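Long-range contacts in hypothetical protein TTMA177 (Thermus thermophilus phage TMA, PDB 2ZDJ), which is of unknown function but folds as a small single-chain alpha-plus-beta domain of the cystatin-like type, with one helix and a curved antiparallel sheet: residues M3-K8 with E50-D55; L16-Q21 with P36-V41. All coordinates share one frame; numbering follows the deposited sequence.

Interaction 1: residues M3-K8 with E50-D55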
HETATM    1  N   MSE A   3      -5.873   2.398 -11.039  1.00 15.28           N
HETATM    2  CA  MSE A   3      -6.276   1.726  -9.799  1.00 21.68           C
HETATM    3  C   MSE A   3      -5.503   0.447  -9.484  1.00 20.26           C
HETATM    4  O   MSE A   3      -5.707  -0.183  -8.447  1.00 17.64           O
HETATM    5  CB  MSE A   3      -7.780   1.423  -9.871  1.00 23.96           C
HETATM    6  CG  MSE A   3      -8.651   2.178  -8.869  1.00 32.86           C
HETATM    7 SE   MSE A   3      -8.178   4.028  -8.605  1.00 51.74          SE
HETATM    8  CE  MSE A   3      -9.526   4.866  -9.709  1.00 58.07           C
ATOM      9  N   ARG A   4      -4.610   0.067 -10.383  1.00 16.13           N
ATOM     10  CA  ARG A   4      -3.836  -1.141 -10.196  1.00 24.65           C
ATOM     11  C   ARG A   4      -2.416  -0.908 -10.682  1.00 26.54           C
ATOM     12  O   ARG A   4      -2.198  -0.245 -11.700  1.00 28.41           O
ATOM     13  CB  ARG A   4      -4.476  -2.294 -10.974  1.00 28.04           C
ATOM     14  CG  ARG A   4      -4.456  -3.610 -10.219  1.00 37.83           C
ATOM     15  CD  ARG A   4      -5.822  -4.030  -9.701  1.00 29.95           C
ATOM     16  NE  ARG A   4      -6.472  -2.975  -8.934  1.00 43.00           N
ATOM     17  CZ  ARG A   4      -7.654  -3.107  -8.342  1.00 42.32           C
ATOM     18  NH1 ARG A   4      -8.175  -2.086  -7.670  1.00 30.93           N
ATOM     19  NH2 ARG A   4      -8.308  -4.261  -8.417  1.00 46.46           N
ATOM     20  N   LYS A   5      -1.443  -1.437  -9.958  1.00 20.35           N
ATOM     21  CA  LYS A   5      -0.073  -1.241 -10.377  1.00 22.37           C
ATOM     22  C   LYS A   5       0.872  -2.338  -9.935  1.00 21.77           C
ATOM     23  O   LYS A   5       0.808  -2.834  -8.809  1.00 18.62           O
ATOM     24  CB  LYS A   5       0.450   0.115  -9.894  1.00 19.84           C
ATOM     25  CG  LYS A   5       1.858   0.390 -10.378  1.00 28.12           C
ATOM     26  CD  LYS A   5       2.174   1.871 -10.467  1.00 40.01           C
ATOM     27  CE  LYS A   5       2.353   2.516  -9.119  1.00 30.71           C
ATOM     28  NZ  LYS A   5       2.662   3.956  -9.316  1.00 39.26           N
ATOM     29  N   LEU A   6       1.754  -2.707 -10.852  1.00 18.76           N
ATOM     30  CA  LEU A   6       2.727  -3.738 -10.595  1.00 22.87           C
ATOM     31  C   LEU A   6       3.736  -3.236  -9.579  1.00 22.80           C
ATOM     32  O   LEU A   6       4.227  -2.102  -9.667  1.00 18.77           O
ATOM     33  CB  LEU A   6       3.452  -4.123 -11.890  1.00 26.81           C
ATOM     34  CG  LEU A   6       2.635  -4.691 -13.054  1.00 28.31           C
ATOM     35  CD1 LEU A   6       3.552  -4.882 -14.280  1.00 27.66           C
ATOM     36  CD2 LEU A   6       2.014  -6.008 -12.646  1.00 22.19           C
ATOM     37  N   VAL A   7       4.032  -4.092  -8.612  1.00 22.57           N
ATOM     38  CA  VAL A   7       5.000  -3.781  -7.572  1.00 26.94           C
ATOM     39  C   VAL A   7       6.284  -3.217  -8.196  1.00 28.80           C
ATOM     40  O   VAL A   7       6.734  -2.122  -7.837  1.00 28.55           O
ATOM     41  CB  VAL A   7       5.329  -5.053  -6.754  1.00 21.49           C
ATOM     42  CG1 VAL A   7       6.568  -4.841  -5.911  1.00 27.53           C
ATOM     43  CG2 VAL A   7       4.154  -5.404  -5.866  1.00 29.19           C
ATOM     44  N   LYS A   8       6.857  -3.952  -9.147  1.00 26.68           N
ATOM     45  CA  LYS A   8       8.093  -3.516  -9.789  1.00 30.81           C
ATOM     46  C   LYS A   8       8.024  -2.051 -10.212  1.00 32.06           C
ATOM     47  O   LYS A   8       9.051  -1.388 -10.328  1.00 33.08           O
ATOM     48  CB  LYS A   8       8.412  -4.382 -11.015  1.00 23.85           C
ATOM     49  CG  LYS A   8       7.613  -4.036 -12.261  1.00 35.00           C
ATOM     50  CD  LYS A   8       8.149  -4.749 -13.502  1.00 33.41           C
ATOM     51  CE  LYS A   8       7.394  -4.315 -14.756  1.00 43.09           C
ATOM     52  NZ  LYS A   8       7.899  -4.960 -16.002  1.00 49.83           N
ATOM     53  N   GLU A  50      -0.874   8.425  -0.808  1.00  8.58           N
ATOM     54  CA  GLU A  50      -1.348   7.243  -1.503  1.00 14.14           C
ATOM     55  C   GLU A  50      -1.157   6.018  -0.627  1.00 16.55           C
ATOM     56  O   GLU A  50      -0.232   5.954   0.192  1.00 18.22           O
ATOM     57  CB  GLU A  50      -0.588   7.035  -2.829  1.00 14.12           C
ATOM     58  CG  GLU A  50      -0.981   7.976  -3.962  1.00 19.94           C
ATOM     59  CD  GLU A  50      -0.133   7.782  -5.229  1.00 27.47           C
ATOM     60  OE1 GLU A  50       0.122   6.626  -5.635  1.00 25.61           O
ATOM     61  OE2 GLU A  50       0.268   8.794  -5.826  1.00 26.12           O
ATOM     62  N   VAL A  51      -2.053   5.055  -0.785  1.00 14.10           N
ATOM     63  CA  VAL A  51      -1.956   3.800  -0.061  1.00 15.45           C
ATOM     64  C   VAL A  51      -2.385   2.683  -1.014  1.00 14.21           C
ATOM     65  O   VAL A  51      -3.477   2.707  -1.576  1.00 16.17           O
ATOM     66  CB  VAL A  51      -2.849   3.789   1.212  1.00 15.11           C
ATOM     67  CG1 VAL A  51      -2.755   2.446   1.905  1.00 13.35           C
ATOM     68  CG2 VAL A  51      -2.399   4.888   2.170  1.00 17.42           C
ATOM     69  N   TRP A  52      -1.501   1.718  -1.215  1.00 18.68           N
ATOM     70  CA  TRP A  52      -1.797   0.592  -2.094  1.00 18.17           C
ATOM     71  C   TRP A  52      -1.563  -0.704  -1.346  1.00 19.49           C
ATOM     72  O   TRP A  52      -0.674  -0.787  -0.502  1.00 22.44           O
ATOM     73  CB  TRP A  52      -0.859   0.575  -3.295  1.00 14.66           C
ATOM     74  CG  TRP A  52      -0.900   1.754  -4.175  1.00 12.85           C
ATOM     75  CD1 TRP A  52      -0.405   2.999  -3.910  1.00 16.12           C
ATOM     76  CD2 TRP A  52      -1.365   1.783  -5.526  1.00 17.00           C
ATOM     77  NE1 TRP A  52      -0.526   3.801  -5.021  1.00 13.49           N
ATOM     78  CE2 TRP A  52      -1.113   3.079  -6.027  1.00 20.98           C
ATOM     79  CE3 TRP A  52      -1.967   0.834  -6.368  1.00 22.45           C
ATOM     80  CZ2 TRP A  52      -1.443   3.454  -7.339  1.00 25.65           C
ATOM     81  CZ3 TRP A  52      -2.295   1.205  -7.674  1.00 23.58           C
ATOM     82  CH2 TRP A  52      -2.030   2.507  -8.145  1.00 25.94           C
ATOM     83  N   GLY A  53      -2.330  -1.736  -1.673  1.00 21.37           N
ATOM     84  CA  GLY A  53      -2.106  -3.000  -1.003  1.00 16.39           C
ATOM     85  C   GLY A  53      -1.890  -4.167  -1.941  1.00 14.65           C
ATOM     86  O   GLY A  53      -2.276  -4.127  -3.111  1.00 19.15           O
ATOM     87  N   ILE A  54      -1.221  -5.191  -1.430  1.00 20.45           N
ATOM     88  CA  ILE A  54      -1.003  -6.414  -2.176  1.00 23.16           C
ATOM     89  C   ILE A  54      -1.460  -7.480  -1.202  1.00 26.59           C
ATOM     90  O   ILE A  54      -1.303  -7.332   0.016  1.00 23.64           O
ATOM     91  CB  ILE A  54       0.489  -6.648  -2.605  1.00 26.10           C
ATOM     92  CG1 ILE A  54       1.408  -6.818  -1.397  1.00 25.47           C
ATOM     93  CG2 ILE A  54       0.957  -5.504  -3.486  1.00 26.80           C
ATOM     94  CD1 ILE A  54       1.814  -5.543  -0.753  1.00 37.40           C
ATOM     95  N   ASP A  55      -2.051  -8.544  -1.725  1.00 30.01           N
ATOM     96  CA  ASP A  55      -2.562  -9.606  -0.870  1.00 33.74           C
ATOM     97  C   ASP A  55      -1.490 -10.517  -0.280  1.00 36.99           C
ATOM     98  O   ASP A  55      -1.781 -11.374   0.555  1.00 44.79           O
ATOM     99  CB  ASP A  55      -3.615 -10.394  -1.647  1.00 34.75           C
ATOM    100  CG  ASP A  55      -4.855  -9.552  -1.933  1.00 40.16           C
ATOM    101  OD1 ASP A  55      -5.506  -9.749  -2.984  1.00 46.43           O
ATOM    102  OD2 ASP A  55      -5.182  -8.688  -1.090  1.00 37.20           O
TER

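Interaction 2: residues L16-Q21 with P36-V41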
ATOM      1  N   LEU A  16       7.431   0.640   1.675  1.00 25.20           N
ATOM      2  CA  LEU A  16       6.770  -0.620   1.976  1.00 25.50           C
ATOM      3  C   LEU A  16       6.443  -0.729   3.456  1.00 24.71           C
ATOM      4  O   LEU A  16       7.268  -0.406   4.304  1.00 26.33           O
ATOM      5  CB  LEU A  16       7.663  -1.788   1.563  1.00 23.57           C
ATOM      6  CG  LEU A  16       7.162  -3.199   1.892  1.00 24.79           C
ATOM      7  CD1 LEU A  16       5.981  -3.544   1.011  1.00 19.31           C
ATOM      8  CD2 LEU A  16       8.291  -4.204   1.667  1.00 23.42           C
ATOM      9  N   ILE A  17       5.227  -1.168   3.760  1.00 21.09           N
ATOM     10  CA  ILE A  17       4.791  -1.340   5.138  1.00 22.79           C
ATOM     11  C   ILE A  17       4.363  -2.795   5.273  1.00 24.86           C
ATOM     12  O   ILE A  17       3.471  -3.255   4.547  1.00 22.48           O
ATOM     13  CB  ILE A  17       3.563  -0.451   5.485  1.00 25.06           C
ATOM     14  CG1 ILE A  17       3.868   1.028   5.220  1.00 26.06           C
ATOM     15  CG2 ILE A  17       3.158  -0.673   6.927  1.00 24.98           C
ATOM     16  CD1 ILE A  17       4.974   1.585   6.005  1.00 24.49           C
ATOM     17  N   GLN A  18       5.006  -3.519   6.184  1.00 24.05           N
ATOM     18  CA  GLN A  18       4.675  -4.924   6.412  1.00 31.12           C
ATOM     19  C   GLN A  18       4.200  -5.203   7.833  1.00 25.68           C
ATOM     20  O   GLN A  18       3.516  -6.186   8.072  1.00 23.82           O
ATOM     21  CB  GLN A  18       5.874  -5.824   6.093  1.00 25.59           C
ATOM     22  CG  GLN A  18       6.144  -5.993   4.603  1.00 33.74           C
ATOM     23  CD  GLN A  18       7.356  -6.869   4.317  1.00 34.52           C
ATOM     24  OE1 GLN A  18       8.474  -6.551   4.720  1.00 30.63           O
ATOM     25  NE2 GLN A  18       7.136  -7.978   3.613  1.00 31.09           N
ATOM     26  N   ASP A  19       4.567  -4.344   8.776  1.00 34.14           N
ATOM     27  CA  ASP A  19       4.142  -4.563  10.148  1.00 35.91           C
ATOM     28  C   ASP A  19       2.632  -4.670  10.257  1.00 33.70           C
ATOM     29  O   ASP A  19       1.905  -3.704  10.025  1.00 30.84           O
ATOM     30  CB  ASP A  19       4.611  -3.445  11.072  1.00 37.80           C
ATOM     31  CG  ASP A  19       4.020  -3.581  12.467  1.00 45.46           C
ATOM     32  OD1 ASP A  19       4.302  -4.603  13.133  1.00 46.03           O
ATOM     33  OD2 ASP A  19       3.257  -2.684  12.891  1.00 49.77           O
ATOM     34  N   SER A  20       2.177  -5.857  10.634  1.00 32.77           N
ATOM     35  CA  SER A  20       0.758  -6.150  10.796  1.00 36.23           C
ATOM     36  C   SER A  20      -0.035  -5.044  11.489  1.00 31.45           C
ATOM     37  O   SER A  20      -1.098  -4.643  11.021  1.00 35.07           O
ATOM     38  CB  SER A  20       0.600  -7.453  11.586  1.00 36.03           C
ATOM     39  OG  SER A  20      -0.764  -7.743  11.836  1.00 42.16           O
ATOM     40  N   GLN A  21       0.486  -4.559  12.608  1.00 33.89           N
ATOM     41  CA  GLN A  21      -0.189  -3.529  13.374  1.00 32.47           C
ATOM     42  C   GLN A  21      -0.246  -2.176  12.689  1.00 30.12           C
ATOM     43  O   GLN A  21      -1.203  -1.423  12.879  1.00 28.14           O
ATOM     44  CB  GLN A  21       0.464  -3.392  14.747  1.00 34.31           C
ATOM     45  CG  GLN A  21       0.388  -4.670  15.567  1.00 44.51           C
ATOM     46  CD  GLN A  21      -1.041  -5.125  15.800  1.00 50.91           C
ATOM     47  OE1 GLN A  21      -1.778  -4.513  16.573  1.00 49.66           O
ATOM     48  NE2 GLN A  21      -1.442  -6.201  15.121  1.00 50.05           N
ATOM     49  N   PRO A  36      -5.328  -6.307   2.924  1.00 21.04           N
ATOM     50  CA  PRO A  36      -4.030  -6.651   2.339  1.00 22.22           C
ATOM     51  C   PRO A  36      -3.055  -7.067   3.449  1.00 24.08           C
ATOM     52  O   PRO A  36      -3.327  -6.853   4.630  1.00 26.57           O
ATOM     53  CB  PRO A  36      -3.622  -5.357   1.652  1.00 17.76           C
ATOM     54  CG  PRO A  36      -4.162  -4.314   2.609  1.00 19.38           C
ATOM     55  CD  PRO A  36      -5.550  -4.851   2.913  1.00 17.60           C
ATOM     56  N   HIS A  37      -1.931  -7.669   3.078  1.00 21.06           N
ATOM     57  CA  HIS A  37      -0.953  -8.090   4.075  1.00 26.76           C
ATOM     58  C   HIS A  37       0.321  -7.257   4.013  1.00 25.35           C
ATOM     59  O   HIS A  37       1.276  -7.508   4.734  1.00 32.60           O
ATOM     60  CB  HIS A  37      -0.614  -9.575   3.902  1.00 40.46           C
ATOM     61  CG  HIS A  37      -1.752 -10.494   4.220  1.00 44.25           C
ATOM     62  ND1 HIS A  37      -2.472 -10.405   5.392  1.00 52.51           N
ATOM     63  CD2 HIS A  37      -2.286 -11.528   3.528  1.00 47.01           C
ATOM     64  CE1 HIS A  37      -3.400 -11.345   5.409  1.00 50.10           C
ATOM     65  NE2 HIS A  37      -3.309 -12.040   4.290  1.00 44.91           N
ATOM     66  N   ALA A  38       0.323  -6.256   3.144  1.00 25.19           N
ATOM     67  CA  ALA A  38       1.458  -5.360   2.998  1.00 28.20           C
ATOM     68  C   ALA A  38       0.961  -4.163   2.213  1.00 28.06           C
ATOM     69  O   ALA A  38       0.079  -4.287   1.353  1.00 26.41           O
ATOM     70  CB  ALA A  38       2.592  -6.038   2.259  1.00 26.29           C
ATOM     71  N   LEU A  39       1.519  -3.006   2.520  1.00 24.81           N
ATOM     72  CA  LEU A  39       1.118  -1.783   1.853  1.00 17.66           C
ATOM     73  C   LEU A  39       2.305  -1.068   1.249  1.00 21.17           C
ATOM     74  O   LEU A  39       3.445  -1.272   1.657  1.00 18.85           O
ATOM     75  CB  LEU A  39       0.445  -0.847   2.853  1.00 21.81           C
ATOM     76  CG  LEU A  39      -0.785  -1.365   3.605  1.00 22.43           C
ATOM     77  CD1 LEU A  39      -1.176  -0.375   4.678  1.00 18.88           C
ATOM     78  CD2 LEU A  39      -1.940  -1.575   2.622  1.00 18.75           C
ATOM     79  N   PHE A  40       2.019  -0.258   0.240  1.00 18.98           N
ATOM     80  CA  PHE A  40       3.011   0.577  -0.403  1.00 19.69           C
ATOM     81  C   PHE A  40       2.357   1.929  -0.185  1.00 20.90           C
ATOM     82  O   PHE A  40       1.220   2.165  -0.619  1.00 16.92           O
ATOM     83  CB  PHE A  40       3.131   0.251  -1.892  1.00 22.78           C
ATOM     84  CG  PHE A  40       4.063  -0.895  -2.190  1.00 22.69           C
ATOM     85  CD1 PHE A  40       5.437  -0.696  -2.219  1.00 19.92           C
ATOM     86  CD2 PHE A  40       3.565  -2.167  -2.449  1.00 31.02           C
ATOM     87  CE1 PHE A  40       6.310  -1.750  -2.506  1.00 25.20           C
ATOM     88  CE2 PHE A  40       4.430  -3.235  -2.737  1.00 29.69           C
ATOM     89  CZ  PHE A  40       5.801  -3.023  -2.766  1.00 28.49           C
ATOM     90  N   VAL A  41       3.047   2.805   0.526  1.00 15.70           N
ATOM     91  CA  VAL A  41       2.471   4.104   0.808  1.00 17.77           C
ATOM     92  C   VAL A  41       3.335   5.247   0.312  1.00 20.73           C
ATOM     93  O   VAL A  41       4.564   5.179   0.351  1.00 19.55           O
ATOM     94  CB  VAL A  41       2.280   4.306   2.329  1.00 18.58           C
ATOM     95  CG1 VAL A  41       1.326   3.271   2.901  1.00 13.86           C
ATOM     96  CG2 VAL A  41       3.623   4.198   3.020  1.00 20.24           C
TER
HETATM   97  O   HOH W   1       0.736  -7.582   7.707  1.00 37.79           O

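Interaction 1: residues M3-K8 with E50-D55
In this cystatin-like fold the edge strand 4-6 and the strand 47-54 are next-but-one neighbours of one antiparallel sheet, with strand 64-67 between them, so 3-8 and 50-55 meet where side chains of 50-55 rise past the intervening strand, Trp52 against the backbone of 3-5 and Lys5 CB, Ile54 against Val7. Most of the reach belongs to Trp52. Its CG stands anti to the carbonyl carbon, and chi1 and chi2 together bring the six-membered ring of the indole to the backbone of 3-8. CZ3 is the leading atom: it lies 3.6 Å from Lys5 N and 3.7 Å from Arg4 C, and these backbone atoms approach the ring obliquely, while Arg4 CA sits at the ring edge, in its plane. Lys5 adds its aliphatic part. With CG anti to the backbone N (chi1 -177°), CB comes to 3.7 Å from Trp52 CZ3, and the chain then bends at chi3 (73°) so that CE passes over one face of the indole, off toward the rim. The ammonium continues to the hydroxyl of Tyr14, and Phe10 packs edge-to-face with the tryptophan.

Farther along, beyond strand 4-6, Val7 and Ile54 cross at about a right angle and touch methyl to methyl, CG2 to CG2 at 4.0 Å. Both CG2 atoms are anti to their own carbonyl carbons, and Ile54 carries CG1 in the crowded position between N and C. Phe40 of strand 38-44 touches both side chains.

At the opposite end of the indole, the rotation of the ring is fixed by its N-H. Glu50, which also forms a salt bridge with Lys42 and a hydrogen bond with Tyr14, offers the anti lone pair of OE1, and Trp52 NE1 donates to it at 3.0 Å, with the acceptor only 1° out of the ring plane.

Interaction 2: residues L16-Q21 with P36-V41
The Phe40 ring is the flat group here: Leu16 CD1 sits over one face, 4.0 Å from the centroid and 17° off the normal, a CH-pi contact displaced slightly toward the CZ rim, and Phe10 stacks on the same ring. Leu16 holds CG anti to its backbone N, and chi1 and chi2 (70°) together place CD1 there, the two side chains crossing obliquely. The two residues form a non-hydrogen-bonded antiparallel pair, so their side chains share one face of the sheet.

The next pair, Ile17 with Leu39, is hydrogen-bonded. Ile17 N donates to Leu39 O at 2.8 Å from above the carbonyl plane, whereas Leu39 N reaches Ile17 O, also at 2.8 Å, within that carbonyl's plane and nearly straight (169°). Their side chains turn to the other face, where the CB atoms lie 4.1 Å apart and Ile17 CG1 crosses Val41 at about a right angle, 3.9 Å from CG2. Past the Ile17-Leu39 pair, one water donates to both Gln18 O and His37 O; the Gln18 amide NE2 bonds to Phe57 O.

Strand 15-17 forms an edge of the sheet within the chain, and directly after it Asp19 is at the N-cap of helix 20-30, its OD2 making a weak hydrogen bond with Glu22 N. That helix packs on the Ile17 and Leu39 face through Val23 and Ile26, while Pro59 and Val7 lie against Phe40 on the other.

How the interactions relate
Interaction 1 and interaction 2 lie on opposite sides of the chain's centre, their own centres about 11 Å apart, yet they belong to one five-stranded antiparallel sheet. Each involves one of the strands outermost within this chain, 4-6 or 15-17, and an inner strand, 47-54 or 38-44. Those inner strands are neighbours, so the contacts join directly: Trp52 N lies 2.8 Å from Phe40 O, a probable hydrogen bond. Along the chain the order is 3-8, 16-21, 36-41, 50-55, with interaction 2 enclosed between the halves of interaction 1 and helix 20-30, which begins in 16-21, running toward 36-41. Together they link both margins of the sheet to its middle within this compact domain.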